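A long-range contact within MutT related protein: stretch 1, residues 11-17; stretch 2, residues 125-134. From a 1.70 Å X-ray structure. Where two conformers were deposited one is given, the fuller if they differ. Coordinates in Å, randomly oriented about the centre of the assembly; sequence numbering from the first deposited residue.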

# COMPACT_ATOMS: atom_id res chain seq x y z
N VAL A 11 2.85 -12.79 0.56
CA VAL A 11 2.72 -13.55 -0.69
C VAL A 11 3.42 -12.83 -1.86
O VAL A 11 3.37 -11.60 -1.96
CB VAL A 11 1.24 -13.83 -1.03
CG1 VAL A 11 0.65 -14.86 -0.07
CG2 VAL A 11 0.40 -12.54 -0.97
N TYR A 12 4.08 -13.60 -2.71
CA TYR A 12 4.72 -13.07 -3.93
C TYR A 12 4.25 -13.81 -5.18
O TYR A 12 3.79 -14.96 -5.10
CB TYR A 12 6.24 -13.10 -3.81
CG TYR A 12 6.71 -12.20 -2.69
CD1 TYR A 12 6.82 -10.82 -2.90
CD2 TYR A 12 6.96 -12.69 -1.41
CE1 TYR A 12 7.23 -9.95 -1.88
CE2 TYR A 12 7.36 -11.81 -0.37
CZ TYR A 12 7.47 -10.44 -0.62
OH TYR A 12 7.87 -9.55 0.36
N ALA A 13 4.35 -13.13 -6.34
CA ALA A 13 3.96 -13.75 -7.62
C ALA A 13 5.12 -13.84 -8.58
O ALA A 13 5.88 -12.88 -8.72
CB ALA A 13 2.83 -12.98 -8.27
N LEU A 14 5.25 -14.99 -9.23
CA LEU A 14 6.17 -15.17 -10.35
C LEU A 14 5.37 -14.94 -11.63
O LEU A 14 4.55 -15.78 -12.02
CB LEU A 14 6.74 -16.59 -10.39
CG LEU A 14 7.67 -17.01 -9.27
CD1 LEU A 14 8.07 -18.49 -9.48
CD2 LEU A 14 8.90 -16.13 -9.19
N ILE A 15 5.64 -13.81 -12.26
CA ILE A 15 4.89 -13.42 -13.45
C ILE A 15 5.87 -13.33 -14.59
O ILE A 15 6.82 -12.56 -14.49
CB ILE A 15 4.20 -12.07 -13.24
CG1 ILE A 15 3.18 -12.18 -12.11
CG2 ILE A 15 3.54 -11.59 -14.52
CD1 ILE A 15 2.52 -10.90 -11.75
N ARG A 16 5.60 -14.06 -15.68
CA ARG A 16 6.51 -14.09 -16.84
C ARG A 16 5.90 -13.43 -18.07
O ARG A 16 4.69 -13.36 -18.21
CB ARG A 16 6.89 -15.53 -17.20
CG ARG A 16 7.50 -16.33 -16.07
CD ARG A 16 7.49 -17.79 -16.45
NE ARG A 16 7.70 -18.67 -15.30
CZ ARG A 16 6.74 -19.04 -14.46
NH1 ARG A 16 5.49 -18.61 -14.61
NH2 ARG A 16 7.05 -19.84 -13.45
N ASN A 17 6.78 -12.94 -18.95
CA ASN A 17 6.35 -12.39 -20.23
C ASN A 17 6.41 -13.47 -21.31
O ASN A 17 6.72 -14.63 -21.01
CB ASN A 17 7.17 -11.15 -20.63
CG ASN A 17 8.68 -11.42 -20.80
OD1 ASN A 17 9.15 -12.56 -20.80
ND2 ASN A 17 9.44 -10.35 -20.97
N TYR A 125 17.75 -13.75 -0.13
CA TYR A 125 16.67 -14.72 0.03
C TYR A 125 15.90 -14.99 -1.26
O TYR A 125 15.45 -16.12 -1.48
CB TYR A 125 15.73 -14.34 1.19
CG TYR A 125 15.21 -12.93 1.15
CD1 TYR A 125 14.09 -12.61 0.39
CD2 TYR A 125 15.83 -11.91 1.87
CE1 TYR A 125 13.61 -11.31 0.35
CE2 TYR A 125 15.36 -10.62 1.85
CZ TYR A 125 14.24 -10.32 1.06
OH TYR A 125 13.73 -9.04 1.01
N PHE A 126 15.75 -13.96 -2.11
CA PHE A 126 15.11 -14.16 -3.41
C PHE A 126 16.04 -14.90 -4.38
O PHE A 126 15.59 -15.79 -5.10
CB PHE A 126 14.66 -12.84 -4.03
CG PHE A 126 13.37 -12.30 -3.45
CD1 PHE A 126 12.28 -13.14 -3.22
CD2 PHE A 126 13.23 -10.93 -3.21
CE1 PHE A 126 11.09 -12.63 -2.70
CE2 PHE A 126 12.03 -10.42 -2.70
CZ PHE A 126 10.97 -11.27 -2.44
N ARG A 127 17.33 -14.53 -4.37
CA ARG A 127 18.36 -15.24 -5.14
C ARG A 127 18.30 -16.74 -4.83
O ARG A 127 18.20 -17.55 -5.75
CB ARG A 127 19.75 -14.66 -4.79
CG ARG A 127 20.86 -15.00 -5.76
CD ARG A 127 22.20 -14.39 -5.32
NE ARG A 127 22.13 -12.93 -5.24
CZ ARG A 127 22.36 -12.22 -4.13
NH1 ARG A 127 22.28 -10.90 -4.16
NH2 ARG A 127 22.70 -12.83 -3.00
N ASP A 128 18.35 -17.08 -3.55
CA ASP A 128 18.23 -18.45 -3.06
C ASP A 128 16.94 -19.11 -3.56
O ASP A 128 16.95 -20.26 -4.03
CB ASP A 128 18.26 -18.45 -1.53
CG ASP A 128 18.39 -19.84 -0.94
OD1 ASP A 128 19.42 -20.51 -1.20
OD2 ASP A 128 17.49 -20.25 -0.18
N PHE A 129 15.82 -18.39 -3.47
CA PHE A 129 14.54 -18.92 -3.93
C PHE A 129 14.62 -19.35 -5.39
O PHE A 129 14.18 -20.44 -5.74
CB PHE A 129 13.37 -17.94 -3.77
CG PHE A 129 12.12 -18.40 -4.49
CD1 PHE A 129 11.26 -19.31 -3.89
CD2 PHE A 129 11.83 -17.97 -5.80
CE1 PHE A 129 10.14 -19.79 -4.55
CE2 PHE A 129 10.71 -18.43 -6.47
CZ PHE A 129 9.86 -19.34 -5.84
N PHE A 130 15.15 -18.46 -6.23
CA PHE A 130 15.24 -18.73 -7.67
C PHE A 130 16.20 -19.87 -7.97
O PHE A 130 15.97 -20.63 -8.90
CB PHE A 130 15.63 -17.49 -8.44
CG PHE A 130 14.47 -16.59 -8.75
CD1 PHE A 130 13.61 -16.89 -9.80
CD2 PHE A 130 14.24 -15.44 -7.99
CE1 PHE A 130 12.54 -16.04 -10.10
CE2 PHE A 130 13.19 -14.59 -8.29
CZ PHE A 130 12.33 -14.90 -9.35
N GLU A 131 17.25 -20.01 -7.17
CA GLU A 131 18.18 -21.13 -7.32
C GLU A 131 17.49 -22.46 -7.02
O GLU A 131 17.67 -23.44 -7.73
CB GLU A 131 19.42 -20.93 -6.44
CG GLU A 131 20.75 -21.23 -7.14
CD GLU A 131 20.77 -22.57 -7.86
OE1 GLU A 131 20.65 -23.62 -7.18
OE2 GLU A 131 20.91 -22.58 -9.10
N ARG A 132 16.67 -22.46 -5.97
CA ARG A 132 15.88 -23.61 -5.57
C ARG A 132 14.75 -23.91 -6.58
O ARG A 132 14.56 -25.06 -6.97
CB ARG A 132 15.33 -23.36 -4.15
CG ARG A 132 14.37 -24.36 -3.58
CD ARG A 132 14.13 -24.10 -2.07
NE ARG A 132 13.51 -22.79 -1.77
CZ ARG A 132 14.16 -21.76 -1.22
NH1 ARG A 132 15.45 -21.86 -0.92
NH2 ARG A 132 13.53 -20.61 -0.98
N PHE A 133 14.02 -22.87 -7.01
CA PHE A 133 12.96 -23.01 -8.02
C PHE A 133 13.49 -23.64 -9.32
O PHE A 133 12.85 -24.52 -9.88
CB PHE A 133 12.36 -21.63 -8.31
CG PHE A 133 11.23 -21.65 -9.29
CD1 PHE A 133 9.97 -22.13 -8.92
CD2 PHE A 133 11.41 -21.17 -10.59
CE1 PHE A 133 8.91 -22.13 -9.82
CE2 PHE A 133 10.36 -21.16 -11.50
CZ PHE A 133 9.11 -21.65 -11.12
N ASP A 134 14.66 -23.18 -9.76
CA ASP A 134 15.32 -23.66 -10.97
C ASP A 134 15.62 -25.16 -10.90
O ASP A 134 15.37 -25.90 -11.86
CB ASP A 134 16.61 -22.87 -11.21
CG ASP A 134 17.36 -23.29 -12.48
OD1 ASP A 134 16.72 -23.55 -13.53
OD2 ASP A 134 18.61 -23.33 -12.44

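This is a helix laid across a strand and held mainly by apolar and aromatic side chains, with no hydrogen bond or salt bridge between the two stretches. The axes come no closer than 12.7 Å and their N-to-C directions diverge by 57°, so the backbones never meet; even Leu14 and Phe130 have their CA atoms 10.1 Å apart. Long side chains must fill that gap, and on the helix side phenylalanine does all of it.

The strand's alternation sets the first rule. Tyr12 and Leu14 point their CA-to-CB bonds toward the helix, while Val11, Ala13 and Ile15 stay out of reach. The helix answers with Phe126, Phe129, Phe130 and Phe133, at i, i+3, i+4 and i+7, a spacing that gathers them along one side.

Leu14 is the hub, giving up more surface to the partner stretch than any other residue here. It sets CD1 over the face of the Phe133 ring, 3.9 Å from the centroid and 19° off the normal, a CH-pi contact. Leu14 CD2 lies 3.6 Å from Phe130 CZ, and both methyls, CD1 and CD2 of Leu14, lie 4.0 Å from Phe129 CE2, so the forked side chain touches three rings.

At Tyr12 the pairing is aromatic. The edge of Phe126 meets the face of the tyrosine, centroids 5.3 Å apart and planes at 84°, which directs ring hydrogens at the pi cloud; Tyr12 CE1 and Phe126 CZ are 4.0 Å apart.

The CA-to-CB bond of Arg16 points sideways to the helix, yet the extended chain brings Arg16 NH2 to 3.6 Å from Phe133 CZ. The phenylalanine lies at the guanidinium's edge, and NH2 finds its hydrogen bonding elsewhere in the structure. Asp128 OD2 and Arg132 NH1 form a salt bridge at 2.7 Å, out of reach of the strand.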